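Local atomic coordinates of putative short-chain dehydrogenase/reductase (Burkholderia xenovorans, PDB entry 5IZ4), a protein that probably reduces 3-oxoacyl groups carried on acyl carrier protein with NADPH, and binds ADP in its nucleotide pocket. Residues Thr182-Leu187 with Ile195-Leu200. Sequence-based numbering, arbitrary orientation.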
ATOM      1  N   THR A 182      -5.534  -5.697  -9.252  1.00 15.62           N
ATOM      2  CA  THR A 182      -6.425  -4.582  -9.566  1.00 16.87           C
ATOM      3  C   THR A 182      -7.798  -5.073  -9.998  1.00 16.19           C
ATOM      4  O   THR A 182      -8.823  -4.478  -9.635  1.00 15.25           O
ATOM      5  CB  THR A 182      -5.811  -3.722 -10.670  1.00 17.25           C
ATOM      6  OG1 THR A 182      -4.541  -3.229 -10.231  1.00 16.94           O
ATOM      7  CG2 THR A 182      -6.722  -2.552 -11.010  1.00 14.80           C
ATOM      8  N   LEU A 183      -7.835  -6.129 -10.816  1.00 14.07           N
ATOM      9  CA  LEU A 183      -9.110  -6.685 -11.257  1.00 18.86           C
ATOM     10  C   LEU A 183      -9.955  -7.106 -10.061  1.00 19.02           C
ATOM     11  O   LEU A 183     -11.177  -6.920 -10.051  1.00 15.37           O
ATOM     12  CB  LEU A 183      -8.871  -7.882 -12.182  1.00 16.75           C
ATOM     13  CG  LEU A 183     -10.102  -8.432 -12.900  1.00 18.65           C
ATOM     14  CD1 LEU A 183     -10.135  -7.936 -14.350  1.00 19.07           C
ATOM     15  CD2 LEU A 183     -10.079  -9.953 -12.872  1.00 23.34           C
ATOM     16  N   THR A 184      -9.307  -7.677  -9.049  1.00 16.06           N
ATOM     17  CA  THR A 184      -9.994  -8.051  -7.821  1.00 18.83           C
ATOM     18  C   THR A 184     -10.714  -6.854  -7.198  1.00 18.70           C
ATOM     19  O   THR A 184     -11.843  -6.985  -6.712  1.00 16.59           O
ATOM     20  CB  THR A 184      -8.982  -8.664  -6.859  1.00 15.15           C
ATOM     21  OG1 THR A 184      -8.450  -9.867  -7.447  1.00 16.77           O
ATOM     22  CG2 THR A 184      -9.615  -8.985  -5.515  1.00 14.22           C
ATOM     23  N   LEU A 185     -10.089  -5.670  -7.233  1.00 14.48           N
ATOM     24  CA  LEU A 185     -10.724  -4.473  -6.685  1.00 14.18           C
ATOM     25  C   LEU A 185     -11.972  -4.099  -7.467  1.00 19.50           C
ATOM     26  O   LEU A 185     -13.015  -3.787  -6.878  1.00 17.44           O
ATOM     27  CB  LEU A 185      -9.743  -3.304  -6.683  1.00 14.63           C
ATOM     28  CG  LEU A 185      -8.479  -3.503  -5.862  1.00 23.83           C
ATOM     29  CD1 LEU A 185      -7.642  -2.250  -5.952  1.00 23.22           C
ATOM     30  CD2 LEU A 185      -8.827  -3.816  -4.432  1.00 25.58           C
ATOM     31  N   SER A 186     -11.883  -4.092  -8.801  1.00 14.67           N
ATOM     32  CA  SER A 186     -13.056  -3.744  -9.591  1.00 14.33           C
ATOM     33  C   SER A 186     -14.187  -4.731  -9.340  1.00 14.58           C
ATOM     34  O   SER A 186     -15.345  -4.338  -9.146  1.00 15.92           O
ATOM     35  CB  SER A 186     -12.699  -3.710 -11.080  1.00 14.53           C
ATOM     36  OG  SER A 186     -13.878  -3.488 -11.840  1.00 18.63           O
ATOM     37  N   LEU A 187     -13.866  -6.027  -9.358  1.00 14.83           N
ATOM     38  CA  LEU A 187     -14.889  -7.049  -9.163  1.00 17.77           C
ATOM     39  C   LEU A 187     -15.529  -6.918  -7.788  1.00 17.97           C
ATOM     40  O   LEU A 187     -16.756  -6.999  -7.655  1.00 18.21           O
ATOM     41  CB  LEU A 187     -14.282  -8.437  -9.344  1.00 17.92           C
ATOM     42  CG  LEU A 187     -13.856  -8.840 -10.771  1.00 16.14           C
ATOM     43  CD1 LEU A 187     -13.127 -10.176 -10.718  1.00 16.12           C
ATOM     44  CD2 LEU A 187     -15.052  -8.903 -11.714  1.00 17.67           C
ATOM     45  N   ILE A 195     -21.709 -10.639  -3.561  1.00 17.25           N
ATOM     46  CA  ILE A 195     -20.524 -11.463  -3.781  1.00 16.84           C
ATOM     47  C   ILE A 195     -19.312 -10.701  -3.265  1.00 16.42           C
ATOM     48  O   ILE A 195     -19.139  -9.522  -3.587  1.00 18.83           O
ATOM     49  CB  ILE A 195     -20.330 -11.810  -5.272  1.00 20.22           C
ATOM     50  CG1 ILE A 195     -21.591 -12.442  -5.859  1.00 18.70           C
ATOM     51  CG2 ILE A 195     -19.123 -12.737  -5.438  1.00 18.78           C
ATOM     52  CD1 ILE A 195     -21.605 -12.469  -7.416  1.00 16.81           C
ATOM     53  N   ARG A 196     -18.484 -11.368  -2.465  1.00 16.95           N
ATOM     54  CA  ARG A 196     -17.202 -10.832  -2.032  1.00 18.37           C
ATOM     55  C   ARG A 196     -16.104 -11.374  -2.932  1.00 16.61           C
ATOM     56  O   ARG A 196     -16.165 -12.525  -3.365  1.00 17.66           O
ATOM     57  CB  ARG A 196     -16.919 -11.204  -0.577  1.00 15.63           C
ATOM     58  CG  ARG A 196     -17.920 -10.595   0.402  1.00 16.56           C
ATOM     59  CD  ARG A 196     -17.658 -11.072   1.829  1.00 16.21           C
ATOM     60  NE  ARG A 196     -17.958 -12.492   1.978  1.00 16.72           N
ATOM     61  CZ  ARG A 196     -17.034 -13.445   2.070  1.00 23.12           C
ATOM     62  NH1 ARG A 196     -15.746 -13.131   2.017  1.00 25.23           N
ATOM     63  NH2 ARG A 196     -17.405 -14.706   2.200  1.00 29.34           N
ATOM     64  N   VAL A 197     -15.114 -10.538  -3.236  1.00 14.41           N
ATOM     65  CA  VAL A 197     -14.027 -10.927  -4.132  1.00 15.99           C
ATOM     66  C   VAL A 197     -12.713 -10.552  -3.468  1.00 17.29           C
ATOM     67  O   VAL A 197     -12.497  -9.379  -3.129  1.00 15.72           O
ATOM     68  CB  VAL A 197     -14.135 -10.261  -5.515  1.00 18.83           C
ATOM     69  CG1 VAL A 197     -13.093 -10.873  -6.488  1.00 16.36           C
ATOM     70  CG2 VAL A 197     -15.550 -10.404  -6.092  1.00 19.73           C
ATOM     71  N   ASN A 198     -11.828 -11.536  -3.306  1.00 16.21           N
ATOM     72  CA  ASN A 198     -10.540 -11.323  -2.660  1.00 16.64           C
ATOM     73  C   ASN A 198      -9.469 -12.071  -3.439  1.00 15.06           C
ATOM     74  O   ASN A 198      -9.761 -12.977  -4.223  1.00 16.21           O
ATOM     75  CB  ASN A 198     -10.555 -11.795  -1.202  1.00 13.48           C
ATOM     76  CG  ASN A 198     -11.493 -10.970  -0.336  1.00 18.85           C
ATOM     77  OD1 ASN A 198     -11.219  -9.801  -0.039  1.00 16.66           O
ATOM     78  ND2 ASN A 198     -12.605 -11.577   0.082  1.00 14.46           N
ATOM     79  N   ALA A 199      -8.217 -11.672  -3.229  1.00 15.06           N
ATOM     80  CA  ALA A 199      -7.091 -12.351  -3.851  1.00 13.81           C
ATOM     81  C   ALA A 199      -6.147 -12.851  -2.769  1.00 20.77           C
ATOM     82  O   ALA A 199      -6.101 -12.299  -1.662  1.00 19.05           O
ATOM     83  CB  ALA A 199      -6.325 -11.441  -4.835  1.00 15.74           C
ATOM     84  N   LEU A 200      -5.415 -13.918  -3.093  1.00 17.15           N
ATOM     85  CA  LEU A 200      -4.373 -14.449  -2.217  1.00 20.58           C
ATOM     86  C   LEU A 200      -3.022 -14.243  -2.888  1.00 19.72           C
ATOM     87  O   LEU A 200      -2.897 -14.431  -4.096  1.00 18.29           O
ATOM     88  CB  LEU A 200      -4.577 -15.943  -1.940  1.00 22.83           C
ATOM     89  CG  LEU A 200      -5.962 -16.368  -1.473  1.00 27.66           C
ATOM     90  CD1 LEU A 200      -5.997 -17.837  -1.065  1.00 23.33           C
ATOM     91  CD2 LEU A 200      -6.350 -15.498  -0.330  1.00 24.63           C
TER
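Thr-184 sets its methyl against the backbone of the strand at Asn-198, with CG2 3.7 Å from Asn-198 C and 3.8 Å from Val-197 O. With chi1 at -63°, OG1 lies beside the backbone N and CG2 is anti to it, pointing at the strand. Apolar contact proper comes one helical turn on, where Val-197 spreads both methyls over Leu-187: CG1 sits 3.9 Å from Leu-187 CB, and CG2 is 3.9 Å from Leu-187 C, so the branches approach the base of the leucine and its backbone more closely than its branched end. CG1 also comes within 4.1 Å of Thr-184 CG2, which links the two groups of contacts.

In the Rossmann fold of the short-chain dehydrogenases, this is the join between helix 171-191 and strand 195-202, which follows it and runs back almost antiparallel. The short axes pass 7.4 Å apart at 169°. Val-197 and Ala-199 turn their CB atoms to the helix, while Arg-196 and Asn-198 turn theirs to the other side of the sheet, where OD1 of Asn-198 accepts a hydrogen bond from Gln-258 N and ND2 donates one to Ile-255 O.

No hydrogen bond crosses between helix and strand. The hydroxyl of Thr-184 is instead hydrogen-bonded to Val-180 O in its own helix and to ND2 of Asn-157 on the adjoining strand, so this buried oxygen has polar partners while its flank rests on Ala-199 CB, 3.7 Å from OG1. On the helix, Ser-186 OG is hydrogen-bonded to ND1 of His-110 of a second subunit.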